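Local atomic coordinates of Non-reducing end alpha-L-arabinofuranosidase BoGH43B (Bacteroides ovatus, PDB entry 5JOZ), a protein that cleaves terminal non-reducing alpha-L-arabinofuranoside residues from the branches of xyloglucan, helping a gut bacterium to break this polysaccharide down. Residues Phe159-Arg164 with Ser209-Tyr214; Leu438-Thr443 with Tyr447-Lys452. All coordinates share one frame; numbering follows the deposited sequence.

Contact 1 (Phe159-Arg164 with Ser209-Tyr214); sequences FVEALR and SPWGPY
A cation-pi contact between Arg164 and Trp211 links two blades of the five-bladed beta-propeller that forms the family 43 catalytic domain. Arg164 CZ lies over the six-membered ring of Trp211, 4.7 Å from its centroid, but the guanidinium is inclined to the ring by 51° and does not stack flat on it. The Arg164 chain bends at chi3 (76°), which folds the head back toward its own strand, where NH2 donates to Ala162 O (3.2 Å) and limits its swing. Glu161 reaches the same ring by its carboxylate, OE2 standing 3.2 Å from Trp211 CZ2, while its OE1 forms a salt bridge with Lys135. Trp211 suits this place because its long, flat, electron-rich ring can reach across to the neighbouring blade and receive a cation. With an alanine in its place, the Arg164 guanidinium would probably lose its aromatic partner and turn more freely. Trp211 sits in a type I turn, Ser209 to Gly212, in which Ser209 OG accepts from Trp211 N (3.1 Å), an ST turn. This turn follows strand 201-207, and Pro210 touches Leu149 of the preceding blade, whose edge strand 159-168 has a classic beta bulge at Val160 and Glu161, opposite Val151.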
loop_
_atom_site.group_PDB
_atom_site.type_symbol
_atom_site.label_atom_id
_atom_site.label_comp_id
_atom_site.label_asym_id
_atom_site.label_seq_id
_atom_site.Cartn_x
_atom_site.Cartn_y
_atom_site.Cartn_z
ATOM N N PHE A 159 21.259 -2.674 20.266
ATOM C CA PHE A 159 22.399 -2.015 19.642
ATOM C C PHE A 159 23.705 -2.464 20.281
ATOM O O PHE A 159 23.952 -2.175 21.455
ATOM C CB PHE A 159 22.255 -0.494 19.720
ATOM C CG PHE A 159 21.176 0.028 18.834
ATOM C CD1 PHE A 159 21.399 0.173 17.473
ATOM C CD2 PHE A 159 19.920 0.326 19.346
ATOM C CE1 PHE A 159 20.397 0.637 16.641
ATOM C CE2 PHE A 159 18.914 0.794 18.518
ATOM C CZ PHE A 159 19.154 0.946 17.164
ATOM N N VAL A 160 24.513 -3.193 19.506
ATOM C CA VAL A 160 25.885 -3.545 19.898
ATOM C C VAL A 160 26.843 -2.357 19.696
ATOM O O VAL A 160 27.741 -2.145 20.523
ATOM C CB VAL A 160 26.403 -4.852 19.218
ATOM C CG1 VAL A 160 25.508 -6.025 19.586
ATOM C CG2 VAL A 160 26.521 -4.745 17.699
ATOM N N GLU A 161 26.658 -1.606 18.600
ATOM C CA GLU A 161 27.300 -0.291 18.408
ATOM C C GLU A 161 26.165 0.725 18.314
ATOM O O GLU A 161 25.279 0.591 17.469
ATOM C CB GLU A 161 28.187 -0.240 17.144
ATOM C CG GLU A 161 29.169 -1.409 16.998
ATOM C CD GLU A 161 30.150 -1.284 15.823
ATOM O OE1 GLU A 161 30.382 -2.320 15.149
ATOM O OE2 GLU A 161 30.708 -0.177 15.585
ATOM N N ALA A 162 26.185 1.732 19.183
ATOM C CA ALA A 162 25.065 2.663 19.301
ATOM C C ALA A 162 24.956 3.618 18.126
ATOM O O ALA A 162 25.933 3.884 17.425
ATOM C CB ALA A 162 25.161 3.453 20.587
ATOM N N LEU A 163 23.744 4.135 17.950
ATOM C CA LEU A 163 23.440 5.129 16.940
ATOM C C LEU A 163 24.325 6.351 17.077
ATOM O O LEU A 163 24.507 6.849 18.181
ATOM C CB LEU A 163 21.991 5.605 17.072
ATOM C CG LEU A 163 20.859 4.614 16.844
ATOM C CD1 LEU A 163 19.540 5.361 16.906
ATOM C CD2 LEU A 163 21.010 3.899 15.513
ATOM N N ARG A 164 24.852 6.836 15.953
ATOM C CA ARG A 164 25.466 8.163 15.890
ATOM C C ARG A 164 25.269 8.810 14.514
ATOM O O ARG A 164 25.117 8.109 13.507
ATOM C CB ARG A 164 26.951 8.075 16.231
ATOM C CG ARG A 164 27.840 7.490 15.143
ATOM C CD ARG A 164 29.097 6.866 15.736
ATOM N NE ARG A 164 28.794 5.578 16.363
ATOM C CZ ARG A 164 29.574 4.935 17.232
ATOM N NH1 ARG A 164 30.750 5.438 17.620
ATOM N NH2 ARG A 164 29.166 3.764 17.723
ATOM N N SER A 209 34.567 5.037 4.691
ATOM C CA SER A 209 34.173 4.424 5.959
ATOM C C SER A 209 32.653 4.518 6.211
ATOM O O SER A 209 32.034 5.515 5.851
ATOM C CB SER A 209 34.937 5.106 7.103
ATOM O OG SER A 209 34.288 4.923 8.348
ATOM N N PRO A 210 32.061 3.501 6.880
ATOM C CA PRO A 210 30.643 3.591 7.250
ATOM C C PRO A 210 30.291 4.846 8.041
ATOM O O PRO A 210 29.206 5.420 7.850
ATOM C CB PRO A 210 30.424 2.366 8.158
ATOM C CG PRO A 210 31.578 1.462 7.935
ATOM C CD PRO A 210 32.719 2.331 7.499
ATOM N N TRP A 211 31.216 5.268 8.907
ATOM C CA TRP A 211 30.965 6.329 9.877
ATOM C C TRP A 211 31.230 7.719 9.322
ATOM O O TRP A 211 31.122 8.699 10.061
ATOM C CB TRP A 211 31.781 6.083 11.170
ATOM C CG TRP A 211 31.683 4.646 11.637
ATOM C CD1 TRP A 211 32.631 3.666 11.492
ATOM C CD2 TRP A 211 30.555 4.019 12.252
ATOM N NE1 TRP A 211 32.166 2.475 11.996
ATOM C CE2 TRP A 211 30.896 2.661 12.469
ATOM C CE3 TRP A 211 29.284 4.469 12.640
ATOM C CZ2 TRP A 211 30.019 1.755 13.071
ATOM C CZ3 TRP A 211 28.410 3.569 13.242
ATOM C CH2 TRP A 211 28.784 2.226 13.455
ATOM N N GLY A 212 31.575 7.816 8.039
ATOM C CA GLY A 212 31.756 9.109 7.378
ATOM C C GLY A 212 33.190 9.618 7.422
ATOM O O GLY A 212 34.075 8.902 7.885
ATOM N N PRO A 213 33.445 10.843 6.952
ATOM C CA PRO A 213 32.440 11.748 6.406
ATOM C C PRO A 213 32.032 11.389 4.970
ATOM O O PRO A 213 32.833 10.836 4.207
ATOM C CB PRO A 213 33.157 13.098 6.444
ATOM C CG PRO A 213 34.585 12.749 6.182
ATOM C CD PRO A 213 34.810 11.355 6.722
ATOM N N TYR A 214 30.784 11.702 4.628
ATOM C CA TYR A 214 30.223 11.400 3.315
ATOM C C TYR A 214 30.272 12.630 2.442
ATOM O O TYR A 214 30.087 13.750 2.930
ATOM C CB TYR A 214 28.773 10.914 3.429
ATOM C CG TYR A 214 28.645 9.512 3.979
ATOM C CD1 TYR A 214 28.825 9.259 5.343
ATOM C CD2 TYR A 214 28.354 8.437 3.145
ATOM C CE1 TYR A 214 28.717 7.979 5.859
ATOM C CE2 TYR A 214 28.246 7.147 3.646
ATOM C CZ TYR A 214 28.420 6.923 5.003
ATOM O OH TYR A 214 28.300 5.655 5.506
#

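Contact 2 (Leu438-Thr443 with Tyr447-Lys452); sequences LSITAT and YTFEIK
Thr441 and Glu450 meet through their side chains on one face of an antiparallel strand pair: Thr441 OG1 donates to Glu450 OE2 (3.1 Å), which accepts on its syn lone pair. Glu450 gets there by a sharp bend at chi2 (96°), which lays its chain across the neighbouring strand at about a right angle to Thr441. The carboxylate also rests against the threonine methyl, Thr441 CG2 lying 3.3 Å from Glu450 OE2, so a beta-branched residue with one hydroxyl and one methyl serves both halves of the contact. Thr441 OG1 also packs against Thr448 CB (3.5 Å).

Beneath these side chains, Ser439 with Glu450 and Thr441 with Thr448 are hydrogen-bonded pairs, each joined by two backbone bonds. Thr441 N to Thr448 O is nearly straight, at 174°, whereas Ser439 N to Glu450 O is more bent. Strands 436-442 and 446-453 thus make a beta hairpin in the concanavalin A-like C-terminal domain, a beta-sandwich, and its other face is turned to the apolar interior.

There the non-hydrogen-bonded pairs carry bulky groups. Ile440 and Phe449 lie side by side, pointing the same way, with Ile440 CG1 3.8 Å from Phe449 CD2. Leu438 CD2 touches Ile451 CG2 (3.7 Å), and small Ala442 makes room for the Tyr447 ring, Ala442 CB lying 3.9 Å from Tyr447 CD1. The tyrosine hydroxyl, a polar group on a buried side chain, is met by Gln365 OE1.

Farther out, Leu389, Val391, Tyr399 and Leu401 of the opposing sheet cover this apolar face. Within the hairpin's own sheet, strand 370-377 bonds to Leu438, Ile440 and Ala442, and strand 456-464 bonds to Tyr447 and Phe449 along the other edge.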
loop_
_atom_site.group_PDB
_atom_site.type_symbol
_atom_site.label_atom_id
_atom_site.label_comp_id
_atom_site.label_asym_id
_atom_site.label_seq_id
_atom_site.Cartn_x
_atom_site.Cartn_y
_atom_site.Cartn_z
ATOM N N LEU A 438 -24.770 -5.041 -6.727
ATOM C CA LEU A 438 -24.295 -3.678 -6.581
ATOM C C LEU A 438 -23.055 -3.552 -7.411
ATOM O O LEU A 438 -22.217 -4.443 -7.402
ATOM C CB LEU A 438 -23.960 -3.378 -5.129
ATOM C CG LEU A 438 -25.109 -3.397 -4.135
ATOM C CD1 LEU A 438 -24.547 -3.086 -2.763
ATOM C CD2 LEU A 438 -26.211 -2.412 -4.488
ATOM N N SER A 439 -22.920 -2.429 -8.099
ATOM C CA SER A 439 -21.905 -2.280 -9.128
ATOM C C SER A 439 -21.287 -0.872 -9.081
ATOM O O SER A 439 -21.994 0.122 -8.907
ATOM C CB SER A 439 -22.543 -2.589 -10.483
ATOM O OG SER A 439 -21.604 -3.113 -11.392
ATOM N N ILE A 440 -19.957 -0.808 -9.170
ATOM C CA ILE A 440 -19.219 0.449 -9.245
ATOM C C ILE A 440 -18.297 0.352 -10.436
ATOM O O ILE A 440 -17.506 -0.580 -10.523
ATOM C CB ILE A 440 -18.346 0.706 -8.005
ATOM C CG1 ILE A 440 -19.209 0.742 -6.739
ATOM C CG2 ILE A 440 -17.553 2.006 -8.167
ATOM C CD1 ILE A 440 -18.427 0.478 -5.481
ATOM N N THR A 441 -18.414 1.308 -11.350
ATOM C CA THR A 441 -17.556 1.376 -12.516
ATOM C C THR A 441 -16.758 2.669 -12.417
ATOM O O THR A 441 -17.225 3.658 -11.836
ATOM C CB THR A 441 -18.354 1.307 -13.838
ATOM O OG1 THR A 441 -19.058 2.531 -14.055
ATOM C CG2 THR A 441 -19.333 0.148 -13.816
ATOM N N ALA A 442 -15.557 2.652 -12.979
ATOM C CA ALA A 442 -14.623 3.756 -12.797
ATOM C C ALA A 442 -13.941 4.162 -14.084
ATOM O O ALA A 442 -13.634 3.328 -14.933
ATOM C CB ALA A 442 -13.587 3.378 -11.756
ATOM N N THR A 443 -13.758 5.469 -14.227
ATOM C CA THR A 443 -12.831 6.067 -15.193
ATOM C C THR A 443 -11.869 6.922 -14.380
ATOM O O THR A 443 -12.059 7.067 -13.165
ATOM C CB THR A 443 -13.556 6.993 -16.190
ATOM O OG1 THR A 443 -14.043 8.148 -15.491
ATOM C CG2 THR A 443 -14.722 6.269 -16.860
ATOM N N TYR A 447 -16.550 7.909 -10.878
ATOM C CA TYR A 447 -17.130 6.657 -10.441
ATOM C C TYR A 447 -18.593 6.739 -10.774
ATOM O O TYR A 447 -19.211 7.780 -10.517
ATOM C CB TYR A 447 -17.014 6.507 -8.933
ATOM C CG TYR A 447 -15.618 6.360 -8.415
ATOM C CD1 TYR A 447 -14.920 5.169 -8.590
ATOM C CD2 TYR A 447 -15.006 7.384 -7.703
ATOM C CE1 TYR A 447 -13.643 5.007 -8.084
ATOM C CE2 TYR A 447 -13.724 7.229 -7.191
ATOM C CZ TYR A 447 -13.049 6.040 -7.395
ATOM O OH TYR A 447 -11.775 5.883 -6.909
ATOM N N THR A 448 -19.137 5.663 -11.341
ATOM C CA THR A 448 -20.570 5.537 -11.592
ATOM C C THR A 448 -21.092 4.328 -10.814
ATOM O O THR A 448 -20.458 3.276 -10.809
ATOM C CB THR A 448 -20.864 5.407 -13.096
ATOM O OG1 THR A 448 -20.282 6.523 -13.773
ATOM C CG2 THR A 448 -22.380 5.399 -13.374
ATOM N N PHE A 449 -22.236 4.514 -10.153
ATOM C CA PHE A 449 -22.819 3.546 -9.216
ATOM C C PHE A 449 -24.143 2.993 -9.770
ATOM O O PHE A 449 -25.042 3.774 -10.106
ATOM C CB PHE A 449 -23.073 4.233 -7.875
ATOM C CG PHE A 449 -21.841 4.812 -7.255
ATOM C CD1 PHE A 449 -21.450 6.122 -7.531
ATOM C CD2 PHE A 449 -21.053 4.041 -6.395
ATOM C CE1 PHE A 449 -20.296 6.650 -6.962
ATOM C CE2 PHE A 449 -19.901 4.568 -5.818
ATOM C CZ PHE A 449 -19.519 5.872 -6.100
ATOM N N GLU A 450 -24.255 1.660 -9.840
ATOM C CA GLU A 450 -25.360 0.962 -10.511
ATOM C C GLU A 450 -25.900 -0.191 -9.653
ATOM O O GLU A 450 -25.159 -0.777 -8.864
ATOM C CB GLU A 450 -24.911 0.407 -11.876
ATOM C CG GLU A 450 -24.248 1.429 -12.819
ATOM C CD GLU A 450 -22.703 1.447 -12.801
ATOM O OE1 GLU A 450 -22.068 0.918 -11.853
ATOM O OE2 GLU A 450 -22.110 2.010 -13.757
ATOM N N ILE A 451 -27.187 -0.512 -9.836
ATOM C CA ILE A 451 -27.860 -1.588 -9.112
ATOM C C ILE A 451 -28.698 -2.460 -10.051
ATOM O O ILE A 451 -29.189 -1.992 -11.080
ATOM C CB ILE A 451 -28.751 -1.037 -7.971
ATOM C CG1 ILE A 451 -29.887 -0.167 -8.535
ATOM C CG2 ILE A 451 -27.899 -0.252 -6.980
ATOM C CD1 ILE A 451 -30.712 0.575 -7.511
ATOM N N LYS A 452 -28.836 -3.732 -9.690
ATOM C CA LYS A 452 -29.718 -4.667 -10.391
ATOM C C LYS A 452 -30.402 -5.652 -9.414
ATOM O O LYS A 452 -29.753 -6.276 -8.565
ATOM C CB LYS A 452 -28.970 -5.442 -11.491
ATOM C CG LYS A 452 -29.887 -6.374 -12.280
ATOM C CD LYS A 452 -29.212 -7.010 -13.480
ATOM C CE LYS A 452 -30.248 -7.609 -14.421
ATOM N NZ LYS A 452 -29.605 -8.212 -15.619
#

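Contact 1 closes before contact 2 opens along the chain, and the two lie on opposite sides of the molecule's centre, their centres about 55 Å apart and their nearest atoms about 39 Å. They share no strand or sheet. The first joins neighbouring blades of the catalytic propeller at its surface through side chains, whereas the second is a local hairpin, 438-443 with 447-452, inside one sheet of the C-terminal sandwich and largely buried. Neither is near the annotated catalytic residues or the calcium site. The contacts thus belong to separate domains, one tying blades together and the other building a sheet, and neither bears directly on the other.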